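Long-range contact in alpha-1,3-glucanase (Streptomyces thermodiastaticus, PDB 7C7D), which probably hydrolyses alpha-1,3-glucan as a GH87 endo-acting glycosidase, its catalytic unit holding a bound calcium ion: residues V531-R543 / Y556-T570. Residues are numbered along the deposited sequence; the frame is centred on the assembly and turned at random.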
ATOM      1  N   VAL A 531     -16.231  -2.189 -19.291  1.00 11.20           N
ATOM      2  CA  VAL A 531     -14.830  -1.832 -19.517  1.00 11.30           C
ATOM      3  C   VAL A 531     -14.609  -0.335 -19.316  1.00 11.32           C
ATOM      4  O   VAL A 531     -13.591   0.085 -18.749  1.00 11.61           O
ATOM      5  CB  VAL A 531     -14.362  -2.326 -20.901  1.00 12.17           C
ATOM      6  CG1 VAL A 531     -12.930  -1.890 -21.164  1.00 13.70           C
ATOM      7  CG2 VAL A 531     -14.481  -3.841 -20.961  1.00 13.76           C
ATOM      8  N   VAL A 532     -15.556   0.491 -19.760  1.00 11.25           N
ATOM      9  CA  VAL A 532     -15.473   1.941 -19.637  1.00 11.55           C
ATOM     10  C   VAL A 532     -16.747   2.440 -18.969  1.00 11.64           C
ATOM     11  O   VAL A 532     -17.849   2.266 -19.508  1.00 12.92           O
ATOM     12  CB  VAL A 532     -15.278   2.642 -20.991  1.00 11.98           C
ATOM     13  CG1 VAL A 532     -15.282   4.160 -20.800  1.00 13.96           C
ATOM     14  CG2 VAL A 532     -13.982   2.194 -21.649  1.00 14.34           C
ATOM     15  N   GLN A 533     -16.593   3.066 -17.800  1.00 11.91           N
ATOM     16  CA  GLN A 533     -17.685   3.689 -17.062  1.00 12.15           C
ATOM     17  C   GLN A 533     -17.465   5.197 -17.181  1.00 12.31           C
ATOM     18  O   GLN A 533     -16.631   5.765 -16.474  1.00 12.80           O
ATOM     19  CB  GLN A 533     -17.647   3.219 -15.614  1.00 13.76           C
ATOM     20  CG  GLN A 533     -18.748   3.767 -14.723  1.00 15.20           C
ATOM     21  CD  GLN A 533     -18.645   3.240 -13.305  1.00 15.32           C
ATOM     22  OE1 GLN A 533     -18.546   2.030 -13.083  1.00 17.06           O
ATOM     23  NE2 GLN A 533     -18.665   4.143 -12.336  1.00 16.60           N
ATOM     24  N   ALA A 534     -18.176   5.831 -18.115  1.00 12.00           N
ATOM     25  CA  ALA A 534     -17.979   7.237 -18.456  1.00 12.60           C
ATOM     26  C   ALA A 534     -19.127   8.059 -17.885  1.00 13.02           C
ATOM     27  O   ALA A 534     -20.267   7.965 -18.355  1.00 15.26           O
ATOM     28  CB  ALA A 534     -17.877   7.426 -19.966  1.00 14.78           C
ATOM     29  N   GLU A 535     -18.818   8.879 -16.884  1.00 12.93           N
ATOM     30  CA  GLU A 535     -19.821   9.666 -16.189  1.00 14.58           C
ATOM     31  C   GLU A 535     -19.500  11.150 -16.138  1.00 14.25           C
ATOM     32  O   GLU A 535     -20.292  11.918 -15.583  1.00 15.16           O
ATOM     33  CB  GLU A 535     -20.012   9.134 -14.769  1.00 18.74           C
ATOM     34  CG  GLU A 535     -20.507   7.717 -14.758  1.00 23.91           C
ATOM     35  CD  GLU A 535     -20.707   7.208 -13.363  1.00 29.82           C
ATOM     36  OE1 GLU A 535     -19.726   6.718 -12.776  1.00 31.48           O
ATOM     37  OE2 GLU A 535     -21.837   7.326 -12.848  1.00 34.20           O
ATOM     38  N   ALA A 536     -18.377  11.564 -16.656  1.00 14.89           N
ATOM     39  CA  ALA A 536     -18.045  12.969 -16.782  1.00 15.81           C
ATOM     40  C   ALA A 536     -18.232  13.412 -18.222  1.00 13.39           C
ATOM     41  O   ALA A 536     -18.112  12.602 -19.141  1.00 14.05           O
ATOM     42  CB  ALA A 536     -16.578  13.196 -16.416  1.00 16.34           C
ATOM     43  N   PRO A 537     -18.525  14.686 -18.463  1.00 13.06           N
ATOM     44  CA  PRO A 537     -18.395  15.220 -19.822  1.00 14.05           C
ATOM     45  C   PRO A 537     -16.927  15.245 -20.219  1.00 13.71           C
ATOM     46  O   PRO A 537     -16.030  15.182 -19.378  1.00 14.62           O
ATOM     47  CB  PRO A 537     -18.956  16.639 -19.698  1.00 15.36           C
ATOM     48  CG  PRO A 537     -18.710  17.004 -18.258  1.00 17.43           C
ATOM     49  CD  PRO A 537     -18.851  15.733 -17.475  1.00 15.54           C
ATOM     50  N   GLY A 538     -16.688  15.333 -21.527  1.00 14.11           N
ATOM     51  CA  GLY A 538     -15.326  15.438 -22.019  1.00 14.82           C
ATOM     52  C   GLY A 538     -15.056  14.537 -23.208  1.00 14.34           C
ATOM     53  O   GLY A 538     -15.926  14.360 -24.066  1.00 15.24           O
ATOM     54  N   GLU A 539     -13.856  13.966 -23.275  1.00 14.61           N
ATOM     55  CA  GLU A 539     -13.484  13.108 -24.391  1.00 14.14           C
ATOM     56  C   GLU A 539     -12.279  12.269 -23.997  1.00 14.18           C
ATOM     57  O   GLU A 539     -11.449  12.682 -23.183  1.00 15.21           O
ATOM     58  CB  GLU A 539     -13.175  13.915 -25.665  1.00 16.20           C
ATOM     59  CG  GLU A 539     -12.134  15.028 -25.502  1.00 19.75           C
ATOM     60  CD  GLU A 539     -10.690  14.534 -25.560  1.00 21.60           C
ATOM     61  OE1 GLU A 539      -9.791  15.254 -25.049  1.00 20.70           O
ATOM     62  OE2 GLU A 539     -10.451  13.430 -26.111  1.00 22.14           O
ATOM     63  N   ALA A 540     -12.183  11.094 -24.609  1.00 14.95           N
ATOM     64  CA  ALA A 540     -11.012  10.250 -24.448  1.00 15.16           C
ATOM     65  C   ALA A 540     -10.863   9.384 -25.683  1.00 14.68           C
ATOM     66  O   ALA A 540     -11.842   9.090 -26.374  1.00 15.87           O
ATOM     67  CB  ALA A 540     -11.121   9.357 -23.212  1.00 15.78           C
ATOM     68  N   THR A 541      -9.631   8.972 -25.947  1.00 13.20           N
ATOM     69  CA  THR A 541      -9.323   8.084 -27.056  1.00 13.04           C
ATOM     70  C   THR A 541      -8.871   6.740 -26.512  1.00 11.82           C
ATOM     71  O   THR A 541      -8.059   6.679 -25.582  1.00 12.44           O
ATOM     72  CB  THR A 541      -8.214   8.686 -27.918  1.00 15.66           C
ATOM     73  OG1 THR A 541      -8.663   9.942 -28.435  1.00 19.27           O
ATOM     74  CG2 THR A 541      -7.853   7.759 -29.080  1.00 16.95           C
ATOM     75  N   PHE A 542      -9.399   5.668 -27.099  1.00 11.56           N
ATOM     76  CA  PHE A 542      -9.072   4.307 -26.698  1.00 10.85           C
ATOM     77  C   PHE A 542      -8.507   3.538 -27.881  1.00 11.22           C
ATOM     78  O   PHE A 542      -9.144   3.469 -28.938  1.00 12.26           O
ATOM     79  CB  PHE A 542     -10.314   3.583 -26.185  1.00 13.47           C
ATOM     80  CG  PHE A 542     -10.931   4.259 -24.998  1.00 17.30           C
ATOM     81  CD1 PHE A 542     -11.761   5.360 -25.169  1.00 19.91           C
ATOM     82  CD2 PHE A 542     -10.657   3.833 -23.712  1.00 20.17           C
ATOM     83  CE1 PHE A 542     -12.318   6.010 -24.088  1.00 21.14           C
ATOM     84  CE2 PHE A 542     -11.216   4.485 -22.609  1.00 18.68           C
ATOM     85  CZ  PHE A 542     -12.048   5.567 -22.809  1.00 20.75           C
ATOM     86  N   ARG A 543      -7.323   2.956 -27.700  1.00 11.20           N
ATOM     87  CA  ARG A 543      -6.696   2.120 -28.712  0.54 11.73           C
ATOM     88  C   ARG A 543      -6.161   0.858 -28.054  1.00 10.90           C
ATOM     89  O   ARG A 543      -5.679   0.893 -26.919  1.00 10.91           O
ATOM     90  CB  ARG A 543      -5.484   2.820 -29.367  0.54 16.36           C
ATOM     91  CG  ARG A 543      -5.779   4.053 -30.190  0.54 19.42           C
ATOM     92  CD  ARG A 543      -4.517   4.530 -30.907  0.54 21.52           C
ATOM     93  NE  ARG A 543      -3.473   4.953 -29.977  0.54 23.96           N
ATOM     94  CZ  ARG A 543      -3.295   6.209 -29.578  0.54 25.86           C
ATOM     95  NH1 ARG A 543      -4.095   7.163 -30.033  0.54 26.34           N
ATOM     96  NH2 ARG A 543      -2.322   6.511 -28.727  0.54 26.64           N
ATOM     97  N   TYR A 556     -20.485   2.162 -20.602  1.00 12.64           N
ATOM     98  CA  TYR A 556     -21.594   2.889 -20.008  1.00 13.20           C
ATOM     99  C   TYR A 556     -21.239   4.360 -20.154  1.00 13.32           C
ATOM    100  O   TYR A 556     -20.217   4.802 -19.633  1.00 15.20           O
ATOM    101  CB  TYR A 556     -21.716   2.506 -18.534  1.00 15.41           C
ATOM    102  CG  TYR A 556     -22.802   3.204 -17.759  1.00 18.62           C
ATOM    103  CD1 TYR A 556     -24.096   2.710 -17.755  1.00 21.40           C
ATOM    104  CD2 TYR A 556     -22.525   4.326 -16.993  1.00 21.89           C
ATOM    105  CE1 TYR A 556     -25.095   3.327 -17.029  1.00 26.09           C
ATOM    106  CE2 TYR A 556     -23.522   4.954 -16.262  1.00 25.97           C
ATOM    107  CZ  TYR A 556     -24.803   4.447 -16.283  1.00 27.76           C
ATOM    108  OH  TYR A 556     -25.800   5.068 -15.562  1.00 32.24           O
ATOM    109  N   ASN A 557     -22.040   5.103 -20.911  1.00 13.96           N
ATOM    110  CA  ASN A 557     -21.725   6.499 -21.217  1.00 14.00           C
ATOM    111  C   ASN A 557     -22.926   7.347 -20.817  1.00 14.67           C
ATOM    112  O   ASN A 557     -23.863   7.524 -21.597  1.00 16.04           O
ATOM    113  CB  ASN A 557     -21.355   6.671 -22.693  1.00 15.70           C
ATOM    114  CG  ASN A 557     -20.839   8.065 -23.011  1.00 16.19           C
ATOM    115  OD1 ASN A 557     -21.073   9.015 -22.261  1.00 17.48           O
ATOM    116  ND2 ASN A 557     -20.149   8.196 -24.138  1.00 17.69           N
ATOM    117  N   CYS A 558     -22.890   7.882 -19.601  1.00 14.83           N
ATOM    118  CA  CYS A 558     -24.031   8.597 -19.026  1.00 16.99           C
ATOM    119  C   CYS A 558     -23.505   9.724 -18.147  1.00 15.71           C
ATOM    120  O   CYS A 558     -23.458   9.606 -16.915  1.00 16.07           O
ATOM    121  CB  CYS A 558     -24.929   7.638 -18.231  1.00 19.79           C
ATOM    122  SG  CYS A 558     -25.391   6.072 -19.072  1.00 22.73           S
ATOM    123  N   PRO A 559     -23.079  10.840 -18.751  1.00 15.25           N
ATOM    124  CA  PRO A 559     -22.486  11.926 -17.962  1.00 15.22           C
ATOM    125  C   PRO A 559     -23.487  12.588 -17.031  1.00 14.56           C
ATOM    126  O   PRO A 559     -24.677  12.710 -17.329  1.00 16.60           O
ATOM    127  CB  PRO A 559     -21.999  12.927 -19.021  1.00 17.67           C
ATOM    128  CG  PRO A 559     -21.942  12.161 -20.294  1.00 18.83           C
ATOM    129  CD  PRO A 559     -23.014  11.112 -20.196  1.00 16.67           C
ATOM    130  N   PHE A 560     -22.975  13.038 -15.891  1.00 14.79           N
ATOM    131  CA  PHE A 560     -23.737  13.844 -14.951  1.00 15.16           C
ATOM    132  C   PHE A 560     -22.856  14.988 -14.472  1.00 15.32           C
ATOM    133  O   PHE A 560     -21.627  14.861 -14.459  1.00 15.09           O
ATOM    134  CB  PHE A 560     -24.290  13.012 -13.773  1.00 17.15           C
ATOM    135  CG  PHE A 560     -23.245  12.488 -12.807  1.00 17.62           C
ATOM    136  CD1 PHE A 560     -22.794  13.275 -11.758  1.00 18.21           C
ATOM    137  CD2 PHE A 560     -22.776  11.181 -12.908  1.00 18.29           C
ATOM    138  CE1 PHE A 560     -21.859  12.785 -10.849  1.00 18.81           C
ATOM    139  CE2 PHE A 560     -21.843  10.689 -11.998  1.00 18.97           C
ATOM    140  CZ  PHE A 560     -21.384  11.490 -10.973  1.00 20.12           C
ATOM    141  N   PRO A 561     -23.453  16.128 -14.083  1.00 15.25           N
ATOM    142  CA  PRO A 561     -24.894  16.389 -14.080  1.00 15.76           C
ATOM    143  C   PRO A 561     -25.460  16.701 -15.450  1.00 15.82           C
ATOM    144  O   PRO A 561     -24.740  17.111 -16.362  1.00 16.91           O
ATOM    145  CB  PRO A 561     -25.008  17.643 -13.211  1.00 16.56           C
ATOM    146  CG  PRO A 561     -23.729  18.359 -13.435  1.00 17.19           C
ATOM    147  CD  PRO A 561     -22.689  17.278 -13.571  1.00 16.18           C
ATOM    148  N   SER A 562     -26.768  16.516 -15.580  1.00 16.05           N
ATOM    149  CA  SER A 562     -27.471  16.995 -16.759  1.00 17.22           C
ATOM    150  C   SER A 562     -27.163  18.468 -16.975  1.00 17.25           C
ATOM    151  O   SER A 562     -27.212  19.269 -16.038  1.00 17.56           O
ATOM    152  CB  SER A 562     -28.971  16.816 -16.549  1.00 19.54           C
ATOM    153  OG  SER A 562     -29.289  15.455 -16.349  1.00 24.53           O
ATOM    154  N   GLY A 563     -26.841  18.822 -18.213  1.00 18.04           N
ATOM    155  CA  GLY A 563     -26.461  20.172 -18.552  1.00 18.91           C
ATOM    156  C   GLY A 563     -24.970  20.404 -18.689  1.00 19.52           C
ATOM    157  O   GLY A 563     -24.575  21.474 -19.168  1.00 23.27           O
ATOM    158  N   SER A 564     -24.128  19.446 -18.304  1.00 17.59           N
ATOM    159  CA  SER A 564     -22.687  19.668 -18.322  1.00 17.88           C
ATOM    160  C   SER A 564     -22.001  19.162 -19.585  1.00 17.75           C
ATOM    161  O   SER A 564     -20.793  19.362 -19.727  1.00 19.34           O
ATOM    162  CB  SER A 564     -22.007  19.076 -17.080  1.00 19.81           C
ATOM    163  OG  SER A 564     -22.177  17.676 -17.002  1.00 20.50           O
ATOM    164  N   GLY A 565     -22.721  18.507 -20.488  1.00 17.39           N
ATOM    165  CA  GLY A 565     -22.183  18.144 -21.786  1.00 16.90           C
ATOM    166  C   GLY A 565     -22.072  16.643 -21.991  1.00 16.58           C
ATOM    167  O   GLY A 565     -22.457  15.832 -21.150  1.00 19.02           O
ATOM    168  N   THR A 566     -21.531  16.287 -23.152  1.00 15.21           N
ATOM    169  CA  THR A 566     -21.367  14.896 -23.558  1.00 16.06           C
ATOM    170  C   THR A 566     -19.945  14.429 -23.295  1.00 14.81           C
ATOM    171  O   THR A 566     -19.036  15.224 -23.064  1.00 15.16           O
ATOM    172  CB  THR A 566     -21.658  14.729 -25.052  1.00 17.66           C
ATOM    173  OG1 THR A 566     -20.692  15.468 -25.813  1.00 20.17           O
ATOM    174  CG2 THR A 566     -23.031  15.223 -25.380  1.00 18.82           C
ATOM    175  N   PHE A 567     -19.760  13.112 -23.377  1.00 15.10           N
ATOM    176  CA  PHE A 567     -18.446  12.483 -23.341  1.00 15.22           C
ATOM    177  C   PHE A 567     -18.273  11.714 -24.640  1.00 16.56           C
ATOM    178  O   PHE A 567     -19.069  10.821 -24.938  1.00 20.21           O
ATOM    179  CB  PHE A 567     -18.322  11.526 -22.155  1.00 15.19           C
ATOM    180  CG  PHE A 567     -16.932  10.978 -21.965  1.00 15.09           C
ATOM    181  CD1 PHE A 567     -15.950  11.756 -21.372  1.00 14.92           C
ATOM    182  CD2 PHE A 567     -16.598   9.703 -22.394  1.00 15.95           C
ATOM    183  CE1 PHE A 567     -14.668  11.275 -21.187  1.00 15.62           C
ATOM    184  CE2 PHE A 567     -15.310   9.214 -22.213  1.00 16.34           C
ATOM    185  CZ  PHE A 567     -14.348  10.003 -21.607  1.00 16.20           C
ATOM    186  N   THR A 568     -17.251  12.072 -25.414  1.00 16.79           N
ATOM    187  CA  THR A 568     -16.993  11.446 -26.709  1.00 19.17           C
ATOM    188  C   THR A 568     -15.893  10.396 -26.564  1.00 18.49           C
ATOM    189  O   THR A 568     -14.732  10.731 -26.295  1.00 19.49           O
ATOM    190  CB  THR A 568     -16.621  12.494 -27.758  1.00 22.16           C
ATOM    191  OG1 THR A 568     -17.700  13.423 -27.910  1.00 24.27           O
ATOM    192  CG2 THR A 568     -16.351  11.829 -29.107  1.00 22.76           C
ATOM    193  N   VAL A 569     -16.262   9.134 -26.770  1.00 19.37           N
ATOM    194  CA  VAL A 569     -15.331   8.012 -26.789  1.00 20.77           C
ATOM    195  C   VAL A 569     -14.872   7.840 -28.232  1.00 19.97           C
ATOM    196  O   VAL A 569     -15.666   7.466 -29.096  1.00 22.05           O
ATOM    197  CB  VAL A 569     -16.016   6.733 -26.287  1.00 23.28           C
ATOM    198  CG1 VAL A 569     -15.084   5.531 -26.401  1.00 24.53           C
ATOM    199  CG2 VAL A 569     -16.529   6.914 -24.863  1.00 25.70           C
ATOM    200  N   THR A 570     -13.597   8.106 -28.504  1.00 17.12           N
ATOM    201  CA  THR A 570     -13.049   7.864 -29.834  1.00 16.34           C
ATOM    202  C   THR A 570     -12.424   6.477 -29.869  1.00 14.80           C
ATOM    203  O   THR A 570     -11.554   6.149 -29.054  1.00 13.99           O
ATOM    204  CB  THR A 570     -12.041   8.935 -30.257  1.00 18.29           C
ATOM    205  OG1 THR A 570     -12.733  10.161 -30.517  1.00 20.60           O
ATOM    206  CG2 THR A 570     -11.310   8.511 -31.529  1.00 20.78           C
TER
HETATM  207  O   HOH W   1     -24.341   8.431 -14.696  1.00 38.12           O
HETATM  208  O   HOH W   2     -17.839  15.376 -25.958  1.00 25.54           O
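The ring of Phe567 lies in the corner between strands 532-534 and 538-543, among atoms of Ala534 and of the five consecutive residues Ala536 to Ala540. Its CD2 meets Ala534 CB at 3.6 Å, its CZ reaches Ala540 CB at 3.7 Å, and Glu539 CA sits over one face while the carbonyl carbon of Pro537 lies in plane at the edge. With CG anti to the backbone N (chi1 -173°), the ring is carried against the bend at Ala536 and Pro537, where Ala536 O comes within 3.2 Å of its CD1. Cut back to an alanine, this position would probably leave a gap between Ala534 and Ala540 and take the apolar filling from the bend. Further along, Val569 CG1 packs on Phe542 CD1 at 3.5 Å. Both segments follow the same corner as successive coils of the right-handed parallel beta-helix, near its C-terminal end. Tyr556 N bonds to Val532 O and Ala534 N to Tyr556 O in one parallel pairing; past the corner the ladder resumes from Gly538 N to Thr566 O (2.8 Å) and runs on to Phe542 N and Thr570 O. Between the two, Phe560 N donates to Glu535 O from above the carbonyl plane, and the carboxylate of Glu535 meets the Phe560 ring at its edge, their planes 74° apart. Gln533 NE2 holds Glu535 OE1 at 2.8 Å. Within the outer coil, Asn557 ND2 bonds almost straight to Phe567 O (2.9 Å), linking strand 556-557 to strand 567-570. Cys558 SG, over one face of the Tyr556 ring and offset toward its rim, is disulfide-bonded to Cys585, and Trp588 stacks on Tyr556.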